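PDB 3CJE: OsmC-like protein from Jannaschia sp., which probably reduces organic hydroperoxides, as an OsmC-like member of the hydroperoxide resistance proteins, and thereby helps protect the cell from oxidative damage. Local coordinates for residues A13-T18 and P61-F66; D93-V98 and D119-S124. All coordinates share one frame; numbering follows the deposited sequence. Where two conformers were deposited one is given.

Contact 1 of 2, residues A13-T18 and P61-F66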
# COMPACT_ATOMS: atom_id res chain seq x y z
N ALA A 13 -1.44 9.45 -19.66
CA ALA A 13 -1.52 8.00 -19.64
C ALA A 13 -1.73 7.59 -18.21
O ALA A 13 -0.92 7.95 -17.35
CB ALA A 13 -0.28 7.40 -20.16
N GLU A 14 -2.81 6.86 -17.97
CA GLU A 14 -3.25 6.52 -16.63
C GLU A 14 -3.18 5.04 -16.31
O GLU A 14 -3.41 4.17 -17.16
CB GLU A 14 -4.70 6.96 -16.43
CG GLU A 14 -4.89 8.46 -16.42
CD GLU A 14 -6.34 8.88 -16.13
OE1 GLU A 14 -7.27 8.03 -16.23
OE2 GLU A 14 -6.47 10.07 -15.80
N VAL A 15 -2.95 4.78 -15.02
CA VAL A 15 -3.15 3.48 -14.43
C VAL A 15 -4.26 3.70 -13.39
O VAL A 15 -4.18 4.63 -12.59
CB VAL A 15 -1.86 2.88 -13.78
CG1 VAL A 15 -2.22 1.60 -12.96
CG2 VAL A 15 -0.78 2.61 -14.85
N VAL A 16 -5.32 2.88 -13.44
CA VAL A 16 -6.52 3.08 -12.60
C VAL A 16 -6.84 1.75 -11.97
O VAL A 16 -7.00 0.77 -12.65
CB VAL A 16 -7.76 3.58 -13.39
CG1 VAL A 16 -8.96 3.73 -12.48
CG2 VAL A 16 -7.43 4.91 -14.12
N PHE A 17 -6.92 1.75 -10.64
CA PHE A 17 -7.42 0.61 -9.88
C PHE A 17 -8.63 1.03 -9.06
O PHE A 17 -8.72 2.16 -8.58
CB PHE A 17 -6.35 0.07 -8.92
CG PHE A 17 -5.37 -0.87 -9.56
CD1 PHE A 17 -4.38 -0.40 -10.39
CD2 PHE A 17 -5.43 -2.25 -9.34
CE1 PHE A 17 -3.45 -1.30 -10.98
CE2 PHE A 17 -4.47 -3.12 -9.93
CZ PHE A 17 -3.52 -2.64 -10.73
N THR A 18 -9.52 0.07 -8.90
CA THR A 18 -10.62 0.20 -7.97
C THR A 18 -10.65 -0.97 -6.99
O THR A 18 -10.11 -2.04 -7.25
CB THR A 18 -11.96 0.26 -8.69
OG1 THR A 18 -12.22 -0.95 -9.43
CG2 THR A 18 -11.99 1.48 -9.65
N PRO A 61 -0.80 -8.12 -9.02
CA PRO A 61 0.24 -7.12 -9.13
C PRO A 61 0.36 -6.27 -7.88
O PRO A 61 -0.57 -6.17 -7.07
CB PRO A 61 -0.20 -6.24 -10.31
CG PRO A 61 -1.69 -6.38 -10.32
CD PRO A 61 -2.00 -7.76 -9.79
N PRO A 62 1.54 -5.65 -7.72
CA PRO A 62 1.76 -4.85 -6.51
C PRO A 62 0.70 -3.78 -6.23
O PRO A 62 0.32 -3.56 -5.07
CB PRO A 62 3.12 -4.20 -6.79
CG PRO A 62 3.83 -5.14 -7.66
CD PRO A 62 2.75 -5.71 -8.56
N LEU A 63 0.19 -3.09 -7.25
CA LEU A 63 -0.77 -2.01 -6.97
C LEU A 63 -2.10 -2.60 -6.46
O LEU A 63 -2.88 -1.89 -5.78
CB LEU A 63 -1.00 -1.12 -8.19
CG LEU A 63 0.19 -0.20 -8.55
CD1 LEU A 63 -0.21 0.74 -9.71
CD2 LEU A 63 0.67 0.55 -7.37
N ALA A 64 -2.40 -3.86 -6.82
CA ALA A 64 -3.61 -4.52 -6.28
C ALA A 64 -3.47 -4.72 -4.78
O ALA A 64 -4.41 -4.50 -4.03
CB ALA A 64 -3.90 -5.91 -6.97
N LEU A 65 -2.29 -5.17 -4.35
CA LEU A 65 -2.06 -5.30 -2.90
C LEU A 65 -2.16 -3.93 -2.22
O LEU A 65 -2.73 -3.82 -1.13
CB LEU A 65 -0.72 -5.98 -2.63
CG LEU A 65 -0.54 -7.43 -3.06
CD1 LEU A 65 0.84 -7.94 -2.52
CD2 LEU A 65 -1.62 -8.31 -2.57
N PHE A 66 -1.59 -2.87 -2.82
CA PHE A 66 -1.67 -1.53 -2.25
C PHE A 66 -3.12 -1.08 -2.04
O PHE A 66 -3.51 -0.64 -0.97
CB PHE A 66 -0.96 -0.52 -3.15
CG PHE A 66 -1.20 0.89 -2.74
CD1 PHE A 66 -0.62 1.41 -1.59
CD2 PHE A 66 -2.11 1.69 -3.44
CE1 PHE A 66 -0.89 2.74 -1.21
CE2 PHE A 66 -2.36 3.02 -3.04
CZ PHE A 66 -1.76 3.52 -1.92
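Phe17 meets Leu63 through first torsions of the same kind: in each, CG stands anti to the carbonyl carbon and beside the backbone N, with chi1 -83° in Phe17 and -72° in Leu63. On the strand this places Phe17 CG on the side of the helix start, and the two side chains cross at about a right angle. Leu63 CB sits over one face of the ring, offset toward the rim, in a CH-pi contact 4.0 Å from the Phe17 ring centroid. Its nearest ring atom is CE1, with Leu63 CB and Phe17 CE1 3.7 Å apart. Pro61 comes in at the ring edge, near its plane, its CG 4.2 Å from Phe17 CZ. At the neighbouring rim atom, Phe17 CE2 lies 4.1 Å from Ala64 CB and 3.8 Å from Ala64 N, which approaches obliquely.

Val15, two residues earlier and facing the same way, extends the patch: its CG1 touches Leu63 CD1 at 3.9 Å and also borders the Phe17 ring in plane. No hydrogen bond joins the segments; the contacts are mostly apolar, side chain to side chain, between a helix and the sheet it lies against, the short axes 9.0 Å apart and at 43°. Pro61 is the N-cap residue, which places this patch at the first turn of helix 62-81.

Val33 and Met35 of strand 28-37 also touch Phe17, while Phe43 of strand 41-47 packs on Pro61 and Ala64. Trp100 of strand 93-105 and Leu144 of the second subunit both pack on Leu63, which thus touches both the sheet and the dimer partner.

Contact 2 of 2, residues D93-V98 and D119-S124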
# COMPACT_ATOMS: atom_id res chain seq x y z
N ASP A 93 -19.76 -1.26 3.26
CA ASP A 93 -19.16 -1.33 1.92
C ASP A 93 -18.35 -0.06 1.71
O ASP A 93 -18.83 1.05 1.98
CB ASP A 93 -20.21 -1.42 0.84
CG ASP A 93 -19.62 -1.74 -0.51
OD1 ASP A 93 -18.90 -0.89 -1.09
OD2 ASP A 93 -19.87 -2.88 -0.98
N VAL A 94 -17.11 -0.24 1.24
CA VAL A 94 -16.21 0.85 0.93
C VAL A 94 -15.69 0.69 -0.47
O VAL A 94 -15.19 -0.39 -0.80
CB VAL A 94 -15.04 0.95 1.93
CG1 VAL A 94 -13.99 2.03 1.49
CG2 VAL A 94 -15.60 1.22 3.35
N GLU A 95 -15.82 1.74 -1.27
CA GLU A 95 -15.39 1.72 -2.68
C GLU A 95 -14.23 2.70 -2.80
O GLU A 95 -14.33 3.85 -2.37
CB GLU A 95 -16.53 2.17 -3.60
CG GLU A 95 -17.82 1.31 -3.48
CD GLU A 95 -19.08 1.82 -4.30
OE1 GLU A 95 -19.71 2.88 -3.97
OE2 GLU A 95 -19.47 1.10 -5.25
N CYS A 96 -13.11 2.26 -3.36
CA CYS A 96 -11.91 3.09 -3.47
C CYS A 96 -11.44 3.08 -4.93
O CYS A 96 -11.43 2.01 -5.58
CB CYS A 96 -10.82 2.53 -2.58
SG CYS A 96 -9.24 3.36 -2.72
N ARG A 97 -11.08 4.26 -5.44
CA ARG A 97 -10.55 4.41 -6.79
C ARG A 97 -9.29 5.22 -6.70
O ARG A 97 -9.26 6.30 -6.08
CB ARG A 97 -11.55 5.11 -7.72
CG ARG A 97 -11.04 5.26 -9.12
CD ARG A 97 -12.17 5.80 -10.00
NE ARG A 97 -11.78 5.99 -11.37
CZ ARG A 97 -11.36 7.13 -11.88
NH1 ARG A 97 -11.24 8.24 -11.14
NH2 ARG A 97 -11.05 7.17 -13.17
N VAL A 98 -8.21 4.68 -7.26
CA VAL A 98 -6.93 5.37 -7.27
C VAL A 98 -6.44 5.47 -8.73
O VAL A 98 -6.49 4.50 -9.48
CB VAL A 98 -5.87 4.68 -6.39
CG1 VAL A 98 -4.56 5.51 -6.35
CG2 VAL A 98 -6.42 4.47 -4.95
N ASP A 119 -15.39 6.13 -1.12
CA ASP A 119 -16.85 6.29 -0.89
C ASP A 119 -17.29 5.23 0.11
O ASP A 119 -17.02 4.04 -0.07
CB ASP A 119 -17.62 6.10 -2.17
CG ASP A 119 -17.45 7.27 -3.14
OD1 ASP A 119 -16.96 8.34 -2.77
OD2 ASP A 119 -17.89 7.10 -4.30
N ILE A 120 -18.00 5.65 1.13
CA ILE A 120 -18.29 4.81 2.27
C ILE A 120 -19.81 4.66 2.41
O ILE A 120 -20.54 5.65 2.40
CB ILE A 120 -17.68 5.44 3.51
CG1 ILE A 120 -16.14 5.47 3.43
CG2 ILE A 120 -18.17 4.67 4.76
CD1 ILE A 120 -15.46 6.45 4.32
N ILE A 121 -20.25 3.41 2.55
CA ILE A 121 -21.67 3.06 2.76
C ILE A 121 -21.81 2.33 4.09
O ILE A 121 -21.33 1.18 4.26
CB ILE A 121 -22.23 2.18 1.62
CG1 ILE A 121 -21.97 2.87 0.28
CG2 ILE A 121 -23.72 1.91 1.89
CD1 ILE A 121 -22.34 1.98 -0.94
N LEU A 122 -22.46 3.01 5.03
CA LEU A 122 -22.58 2.49 6.40
C LEU A 122 -23.88 1.76 6.74
O LEU A 122 -23.91 1.02 7.75
CB LEU A 122 -22.39 3.62 7.43
CG LEU A 122 -21.10 4.42 7.41
CD1 LEU A 122 -21.06 5.52 8.50
CD2 LEU A 122 -19.83 3.46 7.59
N HIS A 123 -24.95 2.03 5.98
CA HIS A 123 -26.28 1.50 6.31
C HIS A 123 -26.61 1.75 7.78
O HIS A 123 -27.04 0.85 8.49
CB HIS A 123 -26.42 0.01 5.99
CG HIS A 123 -26.08 -0.34 4.58
ND1 HIS A 123 -24.95 -1.04 4.24
CD2 HIS A 123 -26.72 -0.06 3.41
CE1 HIS A 123 -24.91 -1.21 2.93
NE2 HIS A 123 -25.96 -0.62 2.40
N SER A 124 -26.39 2.97 8.24
CA SER A 124 -26.49 3.30 9.64
C SER A 124 -27.81 3.98 9.97
O SER A 124 -28.27 4.80 9.20
CB SER A 124 -25.35 4.30 9.98
OG SER A 124 -25.50 4.90 11.26
O HOH W 1 -19.10 4.94 -5.40
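Glu95 and Asp119 face each other as an antiparallel hydrogen-bonded pair, and both side chains leave the backbone with CG anti to the carbonyl carbon (chi1 -58° and -72°). One water spans their carboxylates, donating to Glu95 OE1 at 2.6 Å and to Asp119 OD2 at 2.7 Å. Bridging in this way probably eases the repulsion between like charges whose OE1 and OD2 lie 4.6 Å apart. Asp119 OD1 turns to a salt bridge with Arg157 of the second subunit. Beyond CG the Glu95 chain runs extended and crosses Ile121 obliquely, bringing OE1 to 4.1 Å from Ile121 CD1. Asp93 shares this face, its OD2 bonded to Asn20.

On the other face Val94 and Ile120 form the non-hydrogen-bonded pair, Val94 CG2 lying 4.3 Å from Ile120 CG1, with Met75 of helix 62-81 against Val94. Two reciprocal pairs of backbone bonds fix the register: Glu95 N to Asp119 O spans 2.9 Å and Ile121 N to Asp93 O 2.8 Å. Asp119 and Ile120 also pair in parallel with a strand of the second subunit, which continues the sheet. The pattern is that of an antiparallel beta hairpin, strands 93-105 and 108-121, at one side of the sheet of this OsmC-like protein.

Both contacts use the same five-stranded sheet, in which strands 13-24 and 93-105 are neighbours, and they meet directly where Phe17 O probably accepts a hydrogen bond from Val98 N. Their chemistry follows their places. Contact 1 is buried and joins helix to sheet mainly through apolar side chains, with no hydrogen bond between its segments. Contact 2 is partly buried and joins strand to strand through backbone bonds, with acidic groups, a water and Ile121 on one face and Val94 and Ile120 on the other. Helix 62-81 reaches both, its first turn in contact 1 and a later part beside the buried face of contact 2. Each also touches the second subunit, contact 1 by apolar packing, contact 2 largely by strand pairing.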